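Local coordinates for FMN-dependent nitronate monooxygenase (Shewanella oneidensis, PDB 5LSM), which uses FMN and molecular oxygen to oxidise nitronates, probably turning the toxic propionate 3-nitronate into 3-oxopropanoate and so serving detoxification, at the flavin mononucleotide site and the interface of chains A and B. Coordinates in Å, arbitrary orientation; residue numbers count along the deposited sequence, not the author numbering. Chains: chain A/B, FMN-dependent nitronate monooxygenase.

Contact 1: the flavin mononucleotide site. Residues chain A 18-21, 42, 69, 71, 132, 175, 178-181, 216-218, 236-239, 323-325. With FMN (flavin mononucleotide), chain C.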
loop_
_atom_site.group_PDB
_atom_site.type_symbol
_atom_site.label_atom_id
_atom_site.label_comp_id
_atom_site.label_asym_id
_atom_site.label_seq_id
_atom_site.Cartn_x
_atom_site.Cartn_y
_atom_site.Cartn_z
ATOM N N ALA A 18 -1.576 -19.621 -3.379
ATOM C CA ALA A 18 -1.393 -19.274 -1.964
ATOM C C ALA A 18 -2.177 -20.235 -1.083
ATOM O O ALA A 18 -3.318 -20.533 -1.369
ATOM C CB ALA A 18 -1.844 -17.846 -1.708
ATOM N N PRO A 19 -1.551 -20.747 -0.028
ATOM C CA PRO A 19 -2.322 -21.581 0.904
ATOM C C PRO A 19 -3.353 -20.739 1.630
ATOM O O PRO A 19 -3.018 -19.682 2.115
ATOM C CB PRO A 19 -1.260 -22.084 1.883
ATOM C CG PRO A 19 -0.190 -21.042 1.859
ATOM C CD PRO A 19 -0.254 -20.327 0.532
ATOM N N MET A 20 -4.617 -21.135 1.570
ATOM C CA MET A 20 -5.693 -20.358 2.182
ATOM C C MET A 20 -6.568 -21.236 3.068
ATOM O O MET A 20 -7.489 -21.895 2.587
ATOM C CB MET A 20 -6.507 -19.660 1.093
ATOM C CG MET A 20 -5.637 -18.719 0.281
ATOM S SD MET A 20 -6.468 -17.830 -1.029
ATOM C CE MET A 20 -6.874 -19.158 -2.162
ATOM N N ALA A 21 -6.201 -21.301 4.349
ATOM C CA ALA A 21 -6.916 -22.090 5.360
ATOM C C ALA A 21 -8.432 -21.970 5.293
ATOM O O ALA A 21 -8.956 -20.897 5.083
ATOM C CB ALA A 21 -6.447 -21.703 6.732
ATOM N N PRO A 42 -3.006 -25.569 2.960
ATOM C CA PRO A 42 -2.975 -24.864 4.246
ATOM C C PRO A 42 -3.296 -25.799 5.412
ATOM O O PRO A 42 -4.334 -26.456 5.404
ATOM C CB PRO A 42 -4.061 -23.794 4.085
ATOM C CG PRO A 42 -5.028 -24.372 3.103
ATOM C CD PRO A 42 -4.269 -25.347 2.232
ATOM N N ASN A 69 1.699 -25.462 4.340
ATOM C CA ASN A 69 1.790 -24.190 5.058
ATOM C C ASN A 69 1.327 -24.341 6.519
ATOM O O ASN A 69 0.272 -24.940 6.799
ATOM C CB ASN A 69 0.939 -23.140 4.330
ATOM C CG ASN A 69 0.927 -21.793 5.029
ATOM O OD1 ASN A 69 -0.007 -21.475 5.751
ATOM N ND2 ASN A 69 1.960 -20.997 4.807
ATOM N N PHE A 71 1.192 -22.150 10.501
ATOM C CA PHE A 71 1.440 -21.009 11.384
ATOM C C PHE A 71 2.465 -21.351 12.474
ATOM O O PHE A 71 2.393 -22.409 13.094
ATOM C CB PHE A 71 0.127 -20.565 12.018
ATOM C CG PHE A 71 -0.886 -20.059 11.031
ATOM C CD1 PHE A 71 -0.574 -19.914 9.683
ATOM C CD2 PHE A 71 -2.142 -19.653 11.466
ATOM C CE1 PHE A 71 -1.522 -19.470 8.775
ATOM C CE2 PHE A 71 -3.079 -19.158 10.571
ATOM C CZ PHE A 71 -2.771 -19.074 9.219
ATOM N N HIS A 132 3.814 -19.003 7.999
ATOM C CA HIS A 132 3.322 -17.692 8.337
ATOM C C HIS A 132 3.677 -17.355 9.799
ATOM O O HIS A 132 3.619 -18.214 10.677
ATOM C CB HIS A 132 1.822 -17.653 8.124
ATOM C CG HIS A 132 1.330 -16.401 7.462
ATOM N ND1 HIS A 132 1.918 -15.874 6.332
ATOM C CD2 HIS A 132 0.221 -15.658 7.688
ATOM C CE1 HIS A 132 1.235 -14.817 5.936
ATOM N NE2 HIS A 132 0.202 -14.661 6.745
ATOM N N GLN A 175 4.899 -10.105 1.316
ATOM C CA GLN A 175 3.501 -9.739 1.157
ATOM C C GLN A 175 3.282 -8.294 1.464
ATOM O O GLN A 175 3.478 -7.831 2.622
ATOM C CB GLN A 175 2.502 -10.642 1.903
ATOM C CG GLN A 175 2.778 -10.867 3.350
ATOM C CD GLN A 175 1.512 -10.934 4.188
ATOM O OE1 GLN A 175 1.504 -10.499 5.334
ATOM N NE2 GLN A 175 0.461 -11.536 3.643
ATOM N N GLU A 178 -1.518 -5.041 0.189
ATOM C CA GLU A 178 -2.665 -5.391 -0.658
ATOM C C GLU A 178 -3.156 -6.818 -0.414
ATOM O O GLU A 178 -4.302 -7.124 -0.697
ATOM C CB GLU A 178 -2.315 -5.233 -2.130
ATOM C CG GLU A 178 -2.005 -3.794 -2.543
ATOM C CD GLU A 178 -0.549 -3.411 -2.319
ATOM O OE1 GLU A 178 0.198 -4.230 -1.744
ATOM O OE2 GLU A 178 -0.143 -2.304 -2.737
ATOM N N ALA A 179 -2.283 -7.693 0.085
ATOM C CA ALA A 179 -2.616 -9.112 0.248
ATOM C C ALA A 179 -3.907 -9.363 1.047
ATOM O O ALA A 179 -4.243 -8.621 1.954
ATOM C CB ALA A 179 -1.446 -9.844 0.892
ATOM N N GLY A 180 -4.627 -10.421 0.693
ATOM C CA GLY A 180 -5.743 -10.918 1.518
ATOM C C GLY A 180 -5.275 -11.774 2.679
ATOM O O GLY A 180 -4.131 -12.210 2.727
ATOM N N GLY A 181 -6.138 -11.930 3.669
ATOM C CA GLY A 181 -5.802 -12.718 4.842
ATOM C C GLY A 181 -4.872 -12.034 5.822
ATOM O O GLY A 181 -4.590 -10.831 5.724
ATOM N N GLY A 216 0.490 -10.248 -2.986
ATOM C CA GLY A 216 -0.401 -9.136 -2.689
ATOM C C GLY A 216 -0.767 -8.347 -3.920
ATOM O O GLY A 216 -0.014 -7.473 -4.357
ATOM N N GLY A 217 -1.894 -8.706 -4.523
ATOM C CA GLY A 217 -2.415 -8.009 -5.704
ATOM C C GLY A 217 -1.928 -8.562 -7.029
ATOM O O GLY A 217 -2.093 -7.922 -8.074
ATOM N N ILE A 218 -1.330 -9.749 -7.000
ATOM C CA ILE A 218 -1.070 -10.484 -8.236
ATOM C C ILE A 218 -2.313 -11.305 -8.597
ATOM O O ILE A 218 -2.691 -12.235 -7.880
ATOM C CB ILE A 218 0.204 -11.363 -8.134
ATOM N N GLN A 236 3.012 -15.287 -5.811
ATOM C CA GLN A 236 2.025 -16.028 -5.034
ATOM C C GLN A 236 0.646 -15.359 -5.139
ATOM O O GLN A 236 0.505 -14.152 -4.935
ATOM C CB GLN A 236 2.464 -16.143 -3.564
ATOM C CG GLN A 236 1.637 -17.133 -2.753
ATOM C CD GLN A 236 2.253 -17.465 -1.391
ATOM O OE1 GLN A 236 3.275 -18.166 -1.295
ATOM N NE2 GLN A 236 1.627 -16.971 -0.334
ATOM N N VAL A 237 -0.362 -16.166 -5.459
ATOM C CA VAL A 237 -1.681 -15.685 -5.844
ATOM C C VAL A 237 -2.699 -16.426 -5.007
ATOM O O VAL A 237 -2.803 -17.662 -5.098
ATOM C CB VAL A 237 -1.970 -16.013 -7.322
ATOM C CG1 VAL A 237 -3.424 -15.725 -7.675
ATOM C CG2 VAL A 237 -1.023 -15.253 -8.232
ATOM N N GLY A 238 -3.490 -15.672 -4.248
ATOM C CA GLY A 238 -4.550 -16.220 -3.413
ATOM C C GLY A 238 -5.920 -15.760 -3.879
ATOM O O GLY A 238 -6.679 -16.528 -4.445
ATOM N N THR A 239 -6.227 -14.493 -3.647
ATOM C CA THR A 239 -7.547 -13.951 -3.928
ATOM C C THR A 239 -8.138 -14.373 -5.293
ATOM O O THR A 239 -9.318 -14.714 -5.377
ATOM C CB THR A 239 -7.558 -12.409 -3.791
ATOM O OG1 THR A 239 -7.247 -12.034 -2.438
ATOM C CG2 THR A 239 -8.923 -11.827 -4.161
ATOM N N TRP A 323 -12.124 -12.843 3.531
ATOM C CA TRP A 323 -10.755 -12.423 3.301
ATOM C C TRP A 323 -10.489 -12.329 1.814
ATOM O O TRP A 323 -10.936 -13.176 1.050
ATOM C CB TRP A 323 -9.771 -13.385 3.967
ATOM C CG TRP A 323 -9.792 -13.328 5.476
ATOM C CD1 TRP A 323 -10.201 -12.284 6.268
ATOM C CD2 TRP A 323 -9.341 -14.347 6.358
ATOM N NE1 TRP A 323 -10.040 -12.606 7.596
ATOM C CE2 TRP A 323 -9.520 -13.873 7.676
ATOM C CE3 TRP A 323 -8.824 -15.631 6.165
ATOM C CZ2 TRP A 323 -9.204 -14.642 8.790
ATOM C CZ3 TRP A 323 -8.507 -16.393 7.269
ATOM C CH2 TRP A 323 -8.709 -15.904 8.567
ATOM N N CYS A 324 -9.782 -11.267 1.421
ATOM C CA CYS A 324 -9.790 -10.769 0.057
ATOM C C CYS A 324 -8.763 -9.653 -0.060
ATOM O O CYS A 324 -8.636 -8.814 0.841
ATOM C CB CYS A 324 -11.172 -10.231 -0.308
ATOM S SG CYS A 324 -11.318 -9.581 -2.004
ATOM N N GLY A 325 -7.987 -9.680 -1.139
ATOM C CA GLY A 325 -6.975 -8.668 -1.374
ATOM C C GLY A 325 -7.585 -7.400 -1.934
ATOM O O GLY A 325 -8.801 -7.322 -2.157
HETATM N N1 FMN C . -1.269 -17.271 4.035
HETATM C C2 FMN C . -0.804 -18.314 4.801
HETATM O O2 FMN C . 0.406 -18.404 5.094
HETATM N N3 FMN C . -1.599 -19.272 5.297
HETATM C C4 FMN C . -2.907 -19.295 5.086
HETATM O O4 FMN C . -3.588 -20.214 5.579
HETATM C C4A FMN C . -3.516 -18.183 4.313
HETATM N N5 FMN C . -4.838 -18.148 4.045
HETATM C C5A FMN C . -5.391 -17.177 3.289
HETATM C C6 FMN C . -6.759 -17.220 3.059
HETATM C C7 FMN C . -7.380 -16.289 2.242
HETATM C C7M FMN C . -8.872 -16.410 1.996
HETATM C C8 FMN C . -6.564 -15.205 1.630
HETATM C C8M FMN C . -7.233 -14.156 0.764
HETATM C C9 FMN C . -5.188 -15.154 1.871
HETATM C C9A FMN C . -4.550 -16.112 2.677
HETATM N N10 FMN C . -3.143 -16.105 2.969
HETATM C C10 FMN C . -2.603 -17.143 3.773
HETATM C "C1'" FMN C . -2.240 -15.073 2.469
HETATM C "C2'" FMN C . -1.633 -15.540 1.165
HETATM O "O2'" FMN C . -0.653 -16.549 1.478
HETATM C "C3'" FMN C . -1.038 -14.335 0.428
HETATM O "O3'" FMN C . -0.232 -13.585 1.353
HETATM C "C4'" FMN C . -2.103 -13.398 -0.170
HETATM O "O4'" FMN C . -3.323 -14.081 -0.458
HETATM C "C5'" FMN C . -1.616 -12.764 -1.466
HETATM O "O5'" FMN C . -2.388 -11.596 -1.767
HETATM P P FMN C . -3.668 -11.654 -2.758
HETATM O O1P FMN C . -3.278 -12.593 -3.852
HETATM O O2P FMN C . -3.842 -10.237 -3.211
HETATM O O3P FMN C . -4.803 -12.125 -1.867
HETATM O O HOH W 1 -0.910 -11.911 -4.866
HETATM O O HOH W 2 -4.667 -12.798 -5.920
HETATM O O HOH W 3 -2.351 -22.661 6.750
#
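A:Asn69 has CG anti to its backbone N (chi1 178°), A:Gln175 carries CG in the crowded position between N and the carbonyl carbon, and A:Gln236 runs extended with CG anti to N; so placed, the three amides reach different stretches of the cofactor. This is the FMN pocket of a class I nitronate monooxygenase, built on a TIM-barrel fold, and it buries FMN almost completely.

At the pyrimidine end, flavin N3 gives its hydrogen to A:Asn69 OD1 at 2.8 Å, from above the side-chain carbonyl plane. The edge of A:Phe71 points in plane at N3, while A:Ala21 N donates to carbonyl O4, which also takes a water held by A:Asn69 OD1. Carbonyl O2 lies over one face of the A:His132 imidazole, towards its rim; this is the family's catalytic histidine. A:Met20 covers the benzenoid ring from the opposite face, its CG 3.4 Å from the ring centroid.

Along the ribityl chain, A:Gln236 NE2 hydrogen-bonds the 2'-hydroxyl O2' at 2.9 Å, and A:Gln175 NE2 donates in its amide plane to O3'. Backbone N-H groups from glycine-rich loops cradle the phosphate: A:Gly217 N holds O2P at 2.8 Å, and A:Gly238 N holds O1P. A:Gly180 N, A:Thr239 N and A:Thr239 OG1 converge on O3P. A:Gly325 N donates to A:Thr239 OG1 at 2.8 Å, steadying that hydroxyl.

Contact 2: the interface of chains A and B. Residues chain A 194-196, 199, 202-203; chain B 178, 217, 326-328.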
loop_
_atom_site.group_PDB
_atom_site.type_symbol
_atom_site.label_atom_id
_atom_site.label_comp_id
_atom_site.label_asym_id
_atom_site.label_seq_id
_atom_site.Cartn_x
_atom_site.Cartn_y
_atom_site.Cartn_z
ATOM N N GLN A 194 4.784 -1.478 7.651
ATOM C CA GLN A 194 4.551 -2.382 6.532
ATOM C C GLN A 194 4.296 -1.611 5.255
ATOM O O GLN A 194 4.087 -0.409 5.291
ATOM C CB GLN A 194 3.395 -3.323 6.840
ATOM C CG GLN A 194 3.781 -4.392 7.849
ATOM C CD GLN A 194 2.657 -5.357 8.154
ATOM O OE1 GLN A 194 2.000 -5.872 7.245
ATOM N NE2 GLN A 194 2.451 -5.641 9.442
ATOM N N LEU A 195 4.288 -2.317 4.134
ATOM C CA LEU A 195 4.489 -1.708 2.833
ATOM C C LEU A 195 3.611 -2.333 1.747
ATOM O O LEU A 195 3.379 -3.549 1.724
ATOM C CB LEU A 195 5.954 -1.847 2.437
ATOM C CG LEU A 195 6.985 -1.078 3.275
ATOM C CD1 LEU A 195 8.354 -1.182 2.623
ATOM C CD2 LEU A 195 6.595 0.380 3.402
ATOM N N GLY A 196 3.124 -1.502 0.830
ATOM C CA GLY A 196 2.509 -2.020 -0.388
ATOM C C GLY A 196 3.524 -2.718 -1.283
ATOM O O GLY A 196 4.702 -2.351 -1.299
ATOM N N SER A 199 6.422 -1.212 -3.314
ATOM C CA SER A 199 7.572 -0.689 -2.582
ATOM C C SER A 199 8.313 -1.746 -1.776
ATOM O O SER A 199 9.532 -1.669 -1.620
ATOM C CB SER A 199 7.142 0.459 -1.671
ATOM O OG SER A 199 7.047 1.659 -2.418
ATOM N N PRO A 202 10.561 -4.427 -4.408
ATOM C CA PRO A 202 11.902 -4.014 -4.892
ATOM C C PRO A 202 12.933 -3.767 -3.783
ATOM O O PRO A 202 14.134 -4.038 -3.977
ATOM C CB PRO A 202 11.624 -2.726 -5.667
ATOM C CG PRO A 202 10.354 -2.214 -5.095
ATOM C CD PRO A 202 9.537 -3.442 -4.784
ATOM N N GLN A 203 12.472 -3.376 -2.604
ATOM C CA GLN A 203 13.406 -3.141 -1.512
ATOM C C GLN A 203 13.866 -4.432 -0.817
ATOM O O GLN A 203 15.006 -4.509 -0.375
ATOM C CB GLN A 203 12.834 -2.121 -0.522
ATOM C CG GLN A 203 12.699 -0.720 -1.132
ATOM C CD GLN A 203 12.195 0.311 -0.142
ATOM O OE1 GLN A 203 12.984 0.913 0.590
ATOM N NE2 GLN A 203 10.896 0.591 -0.180
ATOM N N GLU B 178 1.670 4.451 -1.099
ATOM C CA GLU B 178 3.140 4.547 -0.996
ATOM C C GLU B 178 3.637 6.007 -1.145
ATOM O O GLU B 178 4.750 6.345 -0.724
ATOM C CB GLU B 178 3.805 3.674 -2.072
ATOM C CG GLU B 178 3.731 2.153 -1.844
ATOM C CD GLU B 178 2.559 1.446 -2.543
ATOM O OE1 GLU B 178 1.475 2.067 -2.757
ATOM O OE2 GLU B 178 2.716 0.242 -2.869
ATOM N N GLY B 217 5.789 5.562 -5.168
ATOM C CA GLY B 217 6.863 4.569 -5.111
ATOM C C GLY B 217 7.626 4.384 -6.408
ATOM O O GLY B 217 8.347 3.408 -6.564
ATOM N N GLN B 326 7.229 5.494 0.531
ATOM C CA GLN B 326 7.652 4.266 1.173
ATOM C C GLN B 326 8.869 3.645 0.524
ATOM O O GLN B 326 9.314 2.570 0.940
ATOM C CB GLN B 326 6.522 3.247 1.172
ATOM C CG GLN B 326 5.432 3.531 2.178
ATOM C CD GLN B 326 4.457 2.366 2.303
ATOM O OE1 GLN B 326 4.066 1.746 1.304
ATOM N NE2 GLN B 326 4.074 2.058 3.527
ATOM N N ASN B 327 9.423 4.314 -0.473
ATOM C CA ASN B 327 10.677 3.871 -1.088
ATOM C C ASN B 327 11.602 5.063 -1.236
ATOM O O ASN B 327 11.444 5.864 -2.154
ATOM C CB ASN B 327 10.411 3.224 -2.463
ATOM C CG ASN B 327 11.580 2.390 -2.957
ATOM O OD1 ASN B 327 12.702 2.534 -2.495
ATOM N ND2 ASN B 327 11.308 1.494 -3.886
ATOM N N ALA B 328 12.495 5.231 -0.267
ATOM C CA ALA B 328 13.476 6.292 -0.306
ATOM C C ALA B 328 14.744 5.888 -1.061
ATOM O O ALA B 328 15.642 6.690 -1.218
ATOM C CB ALA B 328 13.824 6.721 1.110
HETATM O O HOH W 4 8.674 1.291 -4.850
#
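A:Gln203 makes a direct polar link between the two subunits: its NE2 donates to the backbone carbonyl O of B:Gln326 at 2.8 Å, on a lone pair in the carbonyl plane. The same amide lies flat on that of B:Asn327, the two planes 3° apart and the side chains sliding past each other in opposite directions; A:Gln203 CD sits 3.6 Å from B:Asn327 CG. B:Gln326 likewise runs antiparallel alongside A:Leu195, meeting its CD2 branch with the aliphatic CB and CG. Its OE1 takes a weak hydrogen bond from A:Gly196 N.

A:Ser199 fills the middle, with CB 3.8 Å from B:Glu178 CG. Its hydroxyl OG reaches a water at 2.9 Å, and that water also joins B:Gly217 O and B:Asn327 ND2, the latter N-H pointing almost straight at it (178°).

One shell back, A:Ser199 O accepts the other N-H of A:Gln203 NE2 at 3.0 Å, from above the carbonyl plane. With B:Gln326 O in the amide plane too, both bonds fix the rotation of the A:Gln203 amide. B:Asn327 CG, anti to its backbone N (chi1 -163°), brings the partner amide over it.

Chain A supplies helix 197-207 and the loop leading into it, which rest on chain B loops around residues 178, 217 and 326-328; the patch is part of a two-fold interface of the deposited assembly, possibly a dimer interface, and recurs with the chains exchanged.

Contact 3: the interface of chains A and B. Residues chain A 222, 225-226, 229; chain B 225-226, 229-230.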
loop_
_atom_site.group_PDB
_atom_site.type_symbol
_atom_site.label_atom_id
_atom_site.label_comp_id
_atom_site.label_asym_id
_atom_site.label_seq_id
_atom_site.Cartn_x
_atom_site.Cartn_y
_atom_site.Cartn_z
ATOM N N THR A 222 -0.990 -9.249 -16.418
ATOM C CA THR A 222 -0.345 -7.943 -16.419
ATOM C C THR A 222 0.380 -7.723 -15.101
ATOM O O THR A 222 1.534 -7.290 -15.087
ATOM C CB THR A 222 -1.392 -6.819 -16.592
ATOM O OG1 THR A 222 -1.958 -6.881 -17.907
ATOM C CG2 THR A 222 -0.775 -5.438 -16.383
ATOM N N ARG A 225 3.254 -9.931 -14.739
ATOM C CA ARG A 225 4.312 -9.378 -15.562
ATOM C C ARG A 225 4.978 -8.253 -14.819
ATOM O O ARG A 225 6.201 -8.146 -14.829
ATOM C CB ARG A 225 3.765 -8.875 -16.910
ATOM C CG ARG A 225 4.845 -8.489 -17.917
ATOM C CD ARG A 225 4.312 -8.444 -19.349
ATOM N NE ARG A 225 4.032 -7.080 -19.827
ATOM C CZ ARG A 225 2.816 -6.536 -19.977
ATOM N NH1 ARG A 225 1.707 -7.206 -19.659
ATOM N NH2 ARG A 225 2.709 -5.293 -20.439
ATOM N N ALA A 226 4.178 -7.426 -14.148
ATOM C CA ALA A 226 4.713 -6.246 -13.481
ATOM C C ALA A 226 5.575 -6.632 -12.284
ATOM O O ALA A 226 6.586 -6.011 -12.034
ATOM C CB ALA A 226 3.596 -5.294 -13.066
ATOM N N THR A 229 8.863 -8.105 -13.663
ATOM C CA THR A 229 9.662 -6.985 -14.184
ATOM C C THR A 229 10.592 -6.467 -13.104
ATOM O O THR A 229 11.771 -6.249 -13.351
ATOM C CB THR A 229 8.761 -5.828 -14.660
ATOM O OG1 THR A 229 8.299 -6.103 -15.975
ATOM C CG2 THR A 229 9.499 -4.523 -14.683
ATOM N N ARG B 225 9.395 1.084 -15.082
ATOM C CA ARG B 225 9.056 0.003 -16.026
ATOM C C ARG B 225 7.827 -0.779 -15.565
ATOM O O ARG B 225 6.899 -0.987 -16.341
ATOM C CB ARG B 225 10.244 -0.965 -16.253
ATOM C CG ARG B 225 9.998 -1.982 -17.371
ATOM C CD ARG B 225 11.201 -2.875 -17.680
ATOM N NE ARG B 225 10.855 -3.923 -18.656
ATOM C CZ ARG B 225 10.682 -3.744 -19.976
ATOM N NH1 ARG B 225 10.897 -2.561 -20.551
ATOM N NH2 ARG B 225 10.295 -4.767 -20.731
ATOM N N ALA B 226 7.844 -1.222 -14.311
ATOM C CA ALA B 226 6.683 -1.888 -13.715
ATOM C C ALA B 226 5.414 -1.070 -13.876
ATOM O O ALA B 226 4.373 -1.623 -14.159
ATOM C CB ALA B 226 6.932 -2.162 -12.243
ATOM N N THR B 229 4.393 -1.077 -17.752
ATOM C CA THR B 229 3.914 -2.453 -17.946
ATOM C C THR B 229 2.445 -2.655 -17.580
ATOM O O THR B 229 1.759 -3.447 -18.200
ATOM C CB THR B 229 4.744 -3.438 -17.100
ATOM O OG1 THR B 229 6.121 -3.355 -17.480
ATOM C CG2 THR B 229 4.278 -4.840 -17.303
ATOM N N MET B 230 2.007 -2.022 -16.505
ATOM C CA MET B 230 0.625 -2.126 -16.057
ATOM C C MET B 230 -0.339 -1.316 -16.904
ATOM O O MET B 230 -1.540 -1.427 -16.708
ATOM C CB MET B 230 0.494 -1.644 -14.613
ATOM C CG MET B 230 1.401 -2.360 -13.626
ATOM S SD MET B 230 0.528 -2.861 -12.144
ATOM C CE MET B 230 -0.675 -3.954 -12.881
#
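B:Thr229 buries 89 Å² of its surface here, ahead of A:Thr229 with 49 Å² and A:Ala226 with 37 Å². Its methyl CG2, anti to the backbone N, rests on one face of the A:Arg225 guanidinium towards the rim, 3.5 Å from CZ, as the two side chains cross obliquely. A:Arg225 gets there by a bend at chi3 (101°), which folds its end over the threonine; NH2 comes near B:Thr229 O, but its N-H points elsewhere and no hydrogen bond forms.

The two threonines face each other tip to tip, A:Thr229 OG1 lying 3.8 Å from B:Thr229 OG1. Each hydroxyl turns back to its own helix instead: B:Thr229 OG1 donates to B:Arg225 O at 2.7 Å, and A:Thr229 OG1 does the same to A:Arg225 O. The A:Thr229 side chain crosses that of B:Arg225 at about a right angle, its CG2 3.7 Å from B:Arg225 CG.

A:Ala226 adds its methyl CB against B:Met230 CG at 3.7 Å. Further along, A:Thr222 CG2 packs on B:Met230 CA.

Contact is thus largely van der Waals, between helix 221-229 of chain A and the same helix of chain B with the residue just after it, meeting around the two-fold axis.

Contact 1 lies about 19 Å from contact 2 and 20 Å from contact 3, while contacts 2 and 3 are about 16 Å apart, all measured between the centres of their C-alpha atoms. Positions 178 and 217 occur in both contact 1 (chain A) and contact 2 (chain B): A:Gly217 N binds the FMN phosphate, its twin B:Gly217 O meets the interface water, and by symmetry each loop does both. Helix 221-229 of contact 3 follows that loop closely. The phosphate end of the flavin site therefore backs onto the interface, so pairing might steady the loops, although the structure alone does not establish a dimer in solution.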